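Local coordinates for octopine dehydrogenase (Pecten maximus, PDB 3C7A), which catalyses the NADH-dependent reductive condensation of L-arginine with pyruvate to D-octopine, and the reverse oxidation, at residues 196-201 against 266-271; 139-144 against 166-171; 341-346 against 389-394. One frame throughout, in Å; residues are numbered along the deposited sequence.

Contact 1 (196-201 against 266-271)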
loop_
_atom_site.group_PDB
_atom_site.type_symbol
_atom_site.label_atom_id
_atom_site.label_comp_id
_atom_site.label_asym_id
_atom_site.label_seq_id
_atom_site.Cartn_x
_atom_site.Cartn_y
_atom_site.Cartn_z
ATOM N N LEU A 196 12.862 10.767 -3.927
ATOM C CA LEU A 196 11.853 10.721 -4.994
ATOM C C LEU A 196 12.155 9.676 -6.072
ATOM O O LEU A 196 13.291 9.563 -6.538
ATOM C CB LEU A 196 11.689 12.103 -5.640
ATOM C CG LEU A 196 10.429 12.944 -5.383
ATOM C CD1 LEU A 196 10.028 13.003 -3.913
ATOM C CD2 LEU A 196 10.612 14.349 -5.944
ATOM N N ALA A 197 11.125 8.924 -6.463
ATOM C CA ALA A 197 11.220 7.956 -7.561
ATOM C C ALA A 197 11.014 8.634 -8.921
ATOM O O ALA A 197 10.567 9.782 -8.984
ATOM C CB ALA A 197 10.218 6.821 -7.362
ATOM N N LYS A 198 11.329 7.915 -10.000
ATOM C CA LYS A 198 11.296 8.471 -11.363
ATOM C C LYS A 198 9.902 8.601 -11.997
ATOM O O LYS A 198 9.633 9.583 -12.693
ATOM C CB LYS A 198 12.221 7.679 -12.295
ATOM C CG LYS A 198 13.707 7.977 -12.122
ATOM C CD LYS A 198 14.548 7.144 -13.085
ATOM C CE LYS A 198 16.005 7.587 -13.104
ATOM N NZ LYS A 198 16.731 7.262 -11.839
ATOM N N HIS A 199 9.034 7.613 -11.770
ATOM C CA HIS A 199 7.715 7.555 -12.423
ATOM C C HIS A 199 6.681 6.848 -11.538
ATOM O O HIS A 199 7.040 5.977 -10.741
ATOM C CB HIS A 199 7.835 6.831 -13.771
ATOM C CG HIS A 199 6.764 7.187 -14.758
ATOM N ND1 HIS A 199 5.511 6.613 -14.739
ATOM C CD2 HIS A 199 6.768 8.041 -15.808
ATOM C CE1 HIS A 199 4.785 7.107 -15.727
ATOM N NE2 HIS A 199 5.526 7.977 -16.391
ATOM N N PHE A 200 5.405 7.213 -11.682
ATOM C CA PHE A 200 4.338 6.618 -10.858
ATOM C C PHE A 200 3.979 5.173 -11.237
ATOM O O PHE A 200 3.483 4.415 -10.398
ATOM C CB PHE A 200 3.091 7.527 -10.784
ATOM C CG PHE A 200 2.131 7.376 -11.943
ATOM C CD1 PHE A 200 2.341 8.062 -13.137
ATOM C CD2 PHE A 200 0.996 6.575 -11.824
ATOM C CE1 PHE A 200 1.448 7.934 -14.204
ATOM C CE2 PHE A 200 0.095 6.440 -12.883
ATOM C CZ PHE A 200 0.323 7.122 -14.076
ATOM N N LEU A 201 4.228 4.802 -12.493
ATOM C CA LEU A 201 4.027 3.422 -12.954
ATOM C C LEU A 201 5.169 2.494 -12.524
ATOM O O LEU A 201 4.991 1.273 -12.456
ATOM C CB LEU A 201 3.827 3.364 -14.476
ATOM C CG LEU A 201 2.512 3.879 -15.081
ATOM C CD1 LEU A 201 2.579 3.852 -16.605
ATOM C CD2 LEU A 201 1.297 3.091 -14.593
ATOM N N GLY A 266 9.590 9.288 -23.844
ATOM C CA GLY A 266 9.648 10.372 -22.863
ATOM C C GLY A 266 9.254 9.960 -21.453
ATOM O O GLY A 266 9.314 10.773 -20.527
ATOM N N ASN A 267 8.845 8.702 -21.293
ATOM C CA ASN A 267 8.492 8.149 -19.985
ATOM C C ASN A 267 9.570 7.175 -19.494
ATOM O O ASN A 267 9.770 6.111 -20.089
ATOM C CB ASN A 267 7.115 7.467 -20.031
ATOM C CG ASN A 267 5.988 8.426 -20.412
ATOM O OD1 ASN A 267 5.288 8.955 -19.546
ATOM N ND2 ASN A 267 5.810 8.650 -21.712
ATOM N N ASP A 268 10.257 7.549 -18.415
ATOM C CA ASP A 268 11.417 6.801 -17.912
ATOM C C ASP A 268 11.048 5.746 -16.860
ATOM O O ASP A 268 10.752 6.076 -15.706
ATOM C CB ASP A 268 12.475 7.769 -17.356
ATOM C CG ASP A 268 13.830 7.104 -17.110
ATOM O OD1 ASP A 268 13.986 5.890 -17.372
ATOM O OD2 ASP A 268 14.753 7.809 -16.651
ATOM N N LEU A 269 11.085 4.478 -17.271
ATOM C CA LEU A 269 10.771 3.348 -16.391
ATOM C C LEU A 269 11.969 2.403 -16.201
ATOM O O LEU A 269 11.793 1.208 -15.939
ATOM C CB LEU A 269 9.552 2.577 -16.925
ATOM C CG LEU A 269 8.129 3.055 -16.591
ATOM C CD1 LEU A 269 7.735 4.323 -17.347
ATOM C CD2 LEU A 269 7.120 1.946 -16.861
ATOM N N SER A 270 13.181 2.950 -16.310
ATOM C CA SER A 270 14.416 2.151 -16.299
ATOM C C SER A 270 14.843 1.601 -14.928
ATOM O O SER A 270 15.720 0.736 -14.858
ATOM C CB SER A 270 15.572 2.937 -16.933
ATOM O OG SER A 270 15.836 4.135 -16.222
ATOM N N ASP A 271 14.331 2.141 -13.826
ATOM C CA ASP A 271 14.597 1.646 -12.461
ATOM C C ASP A 271 13.754 0.395 -11.978
ATOM O O ASP A 271 13.892 -0.051 -10.880
ATOM C CB ASP A 271 14.535 2.800 -11.424
ATOM C CG ASP A 271 15.809 3.698 -11.397
ATOM O OD1 ASP A 271 16.657 3.576 -12.238
ATOM O OD2 ASP A 271 15.956 4.536 -10.523
#
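The imidazole of His-199 lies beneath a methyl of Leu-269: CD1 sits over the middle of the ring, 4.0 Å from its centroid and 11° off the normal, a CH-pi contact. ND1 of His-199, the N-cap residue of helix 200-205, accepts a nearly straight capping bond in the ring plane from Leu-201 N (3.2 Å, 168°). NE2 donates a weak bond of 3.3 Å across the contact to Asn-267 OD1, whose amide plane is turned 67° from the ring; ND2 of that amide is tied back to Cys-264 O. An alanine in place of His-199 would probably leave Leu-201 N without its capping acceptor and open a gap under the Leu-269 methyl. Farther along, Lys-198 CD passes Asp-268 OD2 at 3.6 Å; the chain then bends at its last torsion, and NZ forms a salt bridge of 3.1 Å with Asp-271 OD2, met from above the carboxylate plane. Asp-268 OD1 accepts from Ser-270 N in an Asx turn, and Ser-270 OG bonds to the same oxygen. The salt bridge, with the Asp-268 carboxylate near but not in contact, would probably favour the charged form of Lys-198, giving a polar rim beside the ring and apolar contacts.

Contact 2 (139-144 against 166-171). With NAD (nicotinamide-adenine-dinucleotide), chain B; EDO (1,2-ethanediol), chain C.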
loop_
_atom_site.group_PDB
_atom_site.type_symbol
_atom_site.label_atom_id
_atom_site.label_comp_id
_atom_site.label_asym_id
_atom_site.label_seq_id
_atom_site.Cartn_x
_atom_site.Cartn_y
_atom_site.Cartn_z
ATOM N N MET A 139 0.752 12.204 -4.267
ATOM C CA MET A 139 2.016 11.627 -3.748
ATOM C C MET A 139 1.810 10.212 -3.163
ATOM O O MET A 139 0.926 10.019 -2.327
ATOM C CB MET A 139 2.603 12.570 -2.678
ATOM C CG MET A 139 4.067 12.331 -2.281
ATOM S SD MET A 139 4.657 13.488 -1.010
ATOM C CE MET A 139 6.403 13.089 -0.946
ATOM N N SER A 140 2.632 9.240 -3.583
ATOM C CA SER A 140 2.457 7.817 -3.195
ATOM C C SER A 140 3.702 7.109 -2.611
ATOM O O SER A 140 4.717 6.964 -3.300
ATOM C CB SER A 140 1.933 7.002 -4.389
ATOM O OG SER A 140 0.651 7.440 -4.809
ATOM N N PHE A 141 3.595 6.639 -1.363
ATOM C CA PHE A 141 4.695 5.947 -0.651
ATOM C C PHE A 141 4.663 4.412 -0.788
ATOM O O PHE A 141 3.593 3.823 -0.970
ATOM C CB PHE A 141 4.696 6.330 0.839
ATOM C CG PHE A 141 5.316 7.677 1.130
ATOM C CD1 PHE A 141 4.552 8.841 1.067
ATOM C CD2 PHE A 141 6.660 7.776 1.481
ATOM C CE1 PHE A 141 5.121 10.089 1.338
ATOM C CE2 PHE A 141 7.240 9.018 1.755
ATOM C CZ PHE A 141 6.468 10.177 1.684
ATOM N N GLU A 142 5.833 3.773 -0.669
ATOM C CA GLU A 142 5.975 2.320 -0.914
ATOM C C GLU A 142 5.429 1.386 0.186
ATOM O O GLU A 142 4.902 0.311 -0.122
ATOM C CB GLU A 142 7.422 1.940 -1.308
ATOM C CG GLU A 142 8.496 2.153 -0.230
ATOM C CD GLU A 142 9.900 1.736 -0.677
ATOM O OE1 GLU A 142 10.061 0.640 -1.259
ATOM O OE2 GLU A 142 10.855 2.505 -0.431
ATOM N N THR A 143 5.569 1.796 1.450
ATOM C CA THR A 143 5.047 1.048 2.614
ATOM C C THR A 143 4.959 1.959 3.857
ATOM O O THR A 143 5.267 3.149 3.772
ATOM C CB THR A 143 5.870 -0.256 2.898
ATOM O OG1 THR A 143 5.172 -1.084 3.840
ATOM C CG2 THR A 143 7.273 0.060 3.426
ATOM N N LEU A 144 4.526 1.408 4.995
ATOM C CA LEU A 144 4.443 2.172 6.252
ATOM C C LEU A 144 5.835 2.387 6.875
ATOM O O LEU A 144 6.644 1.458 6.902
ATOM C CB LEU A 144 3.498 1.478 7.250
ATOM C CG LEU A 144 3.010 2.259 8.483
ATOM C CD1 LEU A 144 1.953 3.310 8.119
ATOM C CD2 LEU A 144 2.469 1.322 9.551
ATOM N N LEU A 166 13.366 5.379 2.636
ATOM C CA LEU A 166 12.032 5.177 2.025
ATOM C C LEU A 166 11.795 6.082 0.798
ATOM O O LEU A 166 12.275 7.216 0.764
ATOM C CB LEU A 166 10.923 5.401 3.067
ATOM C CG LEU A 166 9.572 4.695 2.891
ATOM C CD1 LEU A 166 9.691 3.191 3.125
ATOM C CD2 LEU A 166 8.534 5.293 3.834
ATOM N N ALA A 167 11.044 5.584 -0.189
ATOM C CA ALA A 167 10.829 6.299 -1.464
ATOM C C ALA A 167 9.357 6.586 -1.816
ATOM O O ALA A 167 8.454 5.866 -1.377
ATOM C CB ALA A 167 11.510 5.547 -2.611
ATOM N N ALA A 168 9.139 7.630 -2.623
ATOM C CA ALA A 168 7.794 8.049 -3.066
ATOM C C ALA A 168 7.771 8.691 -4.466
ATOM O O ALA A 168 8.737 9.340 -4.871
ATOM C CB ALA A 168 7.172 8.999 -2.046
ATOM N N SER A 169 6.660 8.515 -5.187
ATOM C CA SER A 169 6.450 9.142 -6.506
ATOM C C SER A 169 5.536 10.378 -6.435
ATOM O O SER A 169 4.855 10.592 -5.427
ATOM C CB SER A 169 5.896 8.121 -7.512
ATOM O OG SER A 169 4.586 7.698 -7.166
ATOM N N LEU A 170 5.523 11.180 -7.506
ATOM C CA LEU A 170 4.764 12.441 -7.537
ATOM C C LEU A 170 4.206 12.822 -8.922
ATOM O O LEU A 170 4.908 12.722 -9.933
ATOM C CB LEU A 170 5.631 13.590 -6.991
ATOM C CG LEU A 170 5.050 15.008 -6.878
ATOM C CD1 LEU A 170 4.117 15.139 -5.677
ATOM C CD2 LEU A 170 6.169 16.037 -6.795
ATOM N N ILE A 171 2.945 13.259 -8.943
ATOM C CA ILE A 171 2.321 13.866 -10.128
ATOM C C ILE A 171 1.933 15.319 -9.816
ATOM O O ILE A 171 1.127 15.571 -8.916
ATOM C CB ILE A 171 1.066 13.075 -10.611
ATOM C CG1 ILE A 171 1.440 11.641 -11.010
ATOM C CG2 ILE A 171 0.382 13.796 -11.783
ATOM C CD1 ILE A 171 0.248 10.721 -11.244
HETATM P PA NAD B . -5.359 -0.983 11.220
HETATM O O1A NAD B . -5.849 -2.372 11.077
HETATM O O2A NAD B . -4.823 -0.752 12.581
HETATM O O5B NAD B . -6.549 0.059 10.887
HETATM C C5B NAD B . -7.813 -0.019 11.521
HETATM C C4B NAD B . -8.627 1.238 11.218
HETATM O O4B NAD B . -9.207 1.158 9.926
HETATM C C3B NAD B . -9.788 1.444 12.184
HETATM O O3B NAD B . -9.436 2.259 13.279
HETATM C C2B NAD B . -10.864 2.087 11.329
HETATM O O2B NAD B . -10.790 3.494 11.377
HETATM C C1B NAD B . -10.553 1.605 9.921
HETATM N N9A NAD B . -11.482 0.501 9.599
HETATM C C8A NAD B . -11.279 -0.833 9.865
HETATM N N7A NAD B . -12.354 -1.531 9.438
HETATM C C5A NAD B . -13.245 -0.667 8.904
HETATM C C6A NAD B . -14.497 -0.859 8.327
HETATM N N6A NAD B . -15.108 -2.035 8.469
HETATM N N1A NAD B . -15.203 0.235 7.852
HETATM C C2A NAD B . -14.663 1.505 7.953
HETATM N N3A NAD B . -13.416 1.684 8.530
HETATM C C4A NAD B . -12.714 0.616 8.999
HETATM O O3 NAD B . -4.247 -0.701 10.077
HETATM P PN NAD B . -2.750 -0.190 10.410
HETATM O O1N NAD B . -2.111 -1.178 11.309
HETATM O O2N NAD B . -2.806 1.234 10.814
HETATM O O5D NAD B . -1.979 -0.289 8.995
HETATM C C5D NAD B . -2.396 0.397 7.832
HETATM C C4D NAD B . -1.767 -0.246 6.593
HETATM O O4D NAD B . -0.352 -0.313 6.713
HETATM C C3D NAD B . -2.270 -1.668 6.379
HETATM O O3D NAD B . -2.621 -1.838 5.024
HETATM C C2D NAD B . -1.090 -2.549 6.752
HETATM O O2D NAD B . -1.040 -3.714 5.961
HETATM C C1D NAD B . 0.115 -1.641 6.519
HETATM N N1N NAD B . 1.272 -1.954 7.392
HETATM C C2N NAD B . 1.149 -2.019 8.761
HETATM C C3N NAD B . 2.257 -2.311 9.564
HETATM C C7N NAD B . 2.174 -2.138 11.059
HETATM O O7N NAD B . 3.206 -2.507 11.819
HETATM N N7N NAD B . 1.010 -1.591 11.640
HETATM C C4N NAD B . 3.497 -2.536 8.958
HETATM C C5N NAD B . 3.618 -2.464 7.571
HETATM C C6N NAD B . 2.493 -2.169 6.801
HETATM C C1 EDO C . 9.519 -4.114 -2.665
HETATM O O1 EDO C . 8.214 -4.561 -3.055
HETATM C C2 EDO C . 9.626 -2.604 -2.845
HETATM O O2 EDO C . 8.859 -1.941 -1.831
#
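Ala-168 CB stands over the centre of the Phe-141 ring, 3.7 Å from the centroid and 8° off its normal, a CH-pi contact made face-on by a single methyl. Beside it Leu-166 CD2 reaches Phe-141 CD2 at 3.9 Å, and on the same face of the sheet Met-139, its chain extended, brings CE against Ala-168 CB. The carboxylate of Glu-142 joins the strands where regular pairing ends: OE2 accepts from Ala-167 N at 3.1 Å, on its anti side, while OE1 takes a bond of 2.9 Å from O2 of an ethanediol, probably from the crystallisation liquor, that also binds Met-206 O. The aliphatic part of Glu-142 lies against Leu-166, CG to CD1 3.7 Å. Behind these side chains strands 137-141 and 156-171 pair antiparallel, their segments 139-141 and 166-171 running at 157°, with Ser-140 and Ser-169 as the hydrogen-bonded pair (Ser-140 N to Ser-169 O 3.2 Å, Ser-169 N to Ser-140 O 3.1 Å). Strand 137-141 also runs parallel to 111-114, so the pairing continues the Rossmann-type nucleotide-binding sheet into its antiparallel extension. On the other face Ser-140 OG is held by Ser-117 and Glu-122. Phe-194 meets the Phe-141 ring edge-to-face. Past the strand end, Thr-143, a pyruvate-binding residue, sets CG2 against Leu-166 CD1, and Leu-144 CD2 packs 3.6 Å from C3N of the NAD nicotinamide.

Contact 3 (341-346 against 389-394)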
loop_
_atom_site.group_PDB
_atom_site.type_symbol
_atom_site.label_atom_id
_atom_site.label_comp_id
_atom_site.label_asym_id
_atom_site.label_seq_id
_atom_site.Cartn_x
_atom_site.Cartn_y
_atom_site.Cartn_z
ATOM N N ALA A 341 -1.453 -4.498 -18.374
ATOM C CA ALA A 341 -0.893 -5.438 -19.352
ATOM C C ALA A 341 -1.761 -5.596 -20.606
ATOM O O ALA A 341 -1.234 -5.679 -21.719
ATOM C CB ALA A 341 -0.638 -6.796 -18.703
ATOM N N ILE A 342 -3.083 -5.634 -20.415
ATOM C CA ILE A 342 -4.047 -5.739 -21.519
ATOM C C ILE A 342 -3.951 -4.535 -22.466
ATOM O O ILE A 342 -3.943 -4.701 -23.690
ATOM C CB ILE A 342 -5.509 -5.926 -21.003
ATOM C CG1 ILE A 342 -5.675 -7.301 -20.342
ATOM C CG2 ILE A 342 -6.526 -5.762 -22.141
ATOM C CD1 ILE A 342 -6.997 -7.497 -19.604
ATOM N N ALA A 343 -3.864 -3.337 -21.889
ATOM C CA ALA A 343 -3.737 -2.093 -22.654
ATOM C C ALA A 343 -2.441 -2.009 -23.469
ATOM O O ALA A 343 -2.403 -1.358 -24.517
ATOM C CB ALA A 343 -3.864 -0.888 -21.728
ATOM N N ALA A 344 -1.389 -2.669 -22.984
ATOM C CA ALA A 344 -0.084 -2.676 -23.655
ATOM C C ALA A 344 0.073 -3.824 -24.662
ATOM O O ALA A 344 0.981 -3.803 -25.499
ATOM C CB ALA A 344 1.044 -2.708 -22.624
ATOM N N GLY A 345 -0.804 -4.823 -24.567
ATOM C CA GLY A 345 -0.796 -5.972 -25.476
ATOM C C GLY A 345 0.221 -7.053 -25.145
ATOM O O GLY A 345 0.747 -7.710 -26.048
ATOM N N VAL A 346 0.486 -7.250 -23.855
ATOM C CA VAL A 346 1.480 -8.226 -23.395
ATOM C C VAL A 346 0.815 -9.381 -22.635
ATOM O O VAL A 346 0.056 -9.156 -21.687
ATOM C CB VAL A 346 2.570 -7.557 -22.505
ATOM C CG1 VAL A 346 3.614 -8.575 -22.049
ATOM C CG2 VAL A 346 3.247 -6.404 -23.244
ATOM N N ASN A 389 -9.352 3.320 -21.138
ATOM C CA ASN A 389 -9.141 2.129 -21.972
ATOM C C ASN A 389 -7.843 2.102 -22.795
ATOM O O ASN A 389 -7.464 1.051 -23.320
ATOM C CB ASN A 389 -10.353 1.901 -22.893
ATOM C CG ASN A 389 -11.659 1.708 -22.127
ATOM O OD1 ASN A 389 -12.701 2.236 -22.518
ATOM N ND2 ASN A 389 -11.610 0.947 -21.035
ATOM N N THR A 390 -7.170 3.247 -22.905
ATOM C CA THR A 390 -5.924 3.352 -23.679
ATOM C C THR A 390 -4.736 3.790 -22.815
ATOM O O THR A 390 -4.923 4.283 -21.698
ATOM C CB THR A 390 -6.067 4.331 -24.871
ATOM O OG1 THR A 390 -6.419 5.635 -24.387
ATOM C CG2 THR A 390 -7.129 3.849 -25.855
ATOM N N LEU A 391 -3.521 3.613 -23.340
ATOM C CA LEU A 391 -2.296 4.036 -22.649
ATOM C C LEU A 391 -2.209 5.555 -22.462
ATOM O O LEU A 391 -1.690 6.029 -21.447
ATOM C CB LEU A 391 -1.042 3.519 -23.372
ATOM C CG LEU A 391 -0.668 2.032 -23.270
ATOM C CD1 LEU A 391 0.526 1.717 -24.168
ATOM C CD2 LEU A 391 -0.378 1.602 -21.833
ATOM N N ASP A 392 -2.719 6.306 -23.440
ATOM C CA ASP A 392 -2.770 7.769 -23.357
ATOM C C ASP A 392 -3.708 8.236 -22.239
ATOM O O ASP A 392 -3.396 9.189 -21.521
ATOM C CB ASP A 392 -3.193 8.378 -24.701
ATOM C CG ASP A 392 -2.963 9.883 -24.764
ATOM O OD1 ASP A 392 -1.791 10.319 -24.733
ATOM O OD2 ASP A 392 -3.956 10.635 -24.859
ATOM N N ALA A 393 -4.846 7.555 -22.100
ATOM C CA ALA A 393 -5.824 7.850 -21.050
ATOM C C ALA A 393 -5.315 7.484 -19.652
ATOM O O ALA A 393 -5.636 8.160 -18.672
ATOM C CB ALA A 393 -7.144 7.146 -21.340
ATOM N N ILE A 394 -4.529 6.411 -19.571
ATOM C CA ILE A 394 -3.894 5.975 -18.321
ATOM C C ILE A 394 -2.850 6.991 -17.826
ATOM O O ILE A 394 -2.750 7.250 -16.623
ATOM C CB ILE A 394 -3.278 4.549 -18.466
ATOM C CG1 ILE A 394 -4.387 3.489 -18.448
ATOM C CG2 ILE A 394 -2.255 4.254 -17.362
ATOM C CD1 ILE A 394 -4.017 2.172 -19.120
HETATM O O HOH W 1 -3.516 1.160 -25.666
#
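Ala-343 presents its methyl to two branched side chains from the start of helix 391-396, Leu-391 and Ile-394. The CB bond of Ala-343 points toward segment 389-394, and the Ile-394 CB bond points back toward it, so the two meet through CD1 of the isoleucine at 4.0 Å. In Ile-394 the CG1 branch is anti to the carbonyl carbon (chi1 -75°), and the near-extended second torsion (157°) carries CD1 on to the alanine. Leu-391 starts out differently. Its CB bond points neither toward nor away from the other segment, yet the end of the chain turns in: CD2 comes to 4.3 Å from Ala-343 CB, CG lies 4.0 Å from Ala-343 O, and CD1 skirts Ala-344 CA at the edge of van der Waals range. One small methyl thus faces both an isoleucine tip and a leucine branch, with Asn-389 O at its margin.

No direct hydrogen bond crosses between the segments. A water does so instead, donating to Ala-343 O at 3.0 Å and accepting a weak, longer bond from Leu-391 N. Both sites belong to helix ends. Helix 330-344 closes in a Schellman motif, with Gly-345 at positive phi as its C-prime residue, Val-346 N bonded to Ala-341 O and Gly-345 N to Ile-342 O. Helix 391-396 opens with Thr-390 as N-cap, its OG1 accepting a weak bond from Ala-393 N. The contact therefore sets the C-terminal end of one helix beside the N-terminal end of another, at the surface and away from the annotated sites. Its chemistry is modest: a few apolar contacts at van der Waals range, together with a shared water that gives a carbonyl at one helix end and an amide at the other a common polar partner.

Along the chain the contacts follow in series: contact 2, then contact 1, then contact 3. Contacts 1 and 2 are neighbours, their centres 12 Å apart, and they join directly where Ala-197 N lies 2.9 Å from Ala-168 O, a probable hydrogen bond from strand 156-171 to the loop residue that follows strand 193-196. Phe-200, on helix 200-205, is common ground: it packs on Ile-171 of contact 2 and its CZ touches Ile-394 O of contact 3, whose centre lies about 17 Å from that of contact 1. Contacts 2 and 3 do not touch. The series runs from the nucleotide-binding sheet beside NAD, through helix 200-205 and the loop after helix 240-263, to helix ends at the surface.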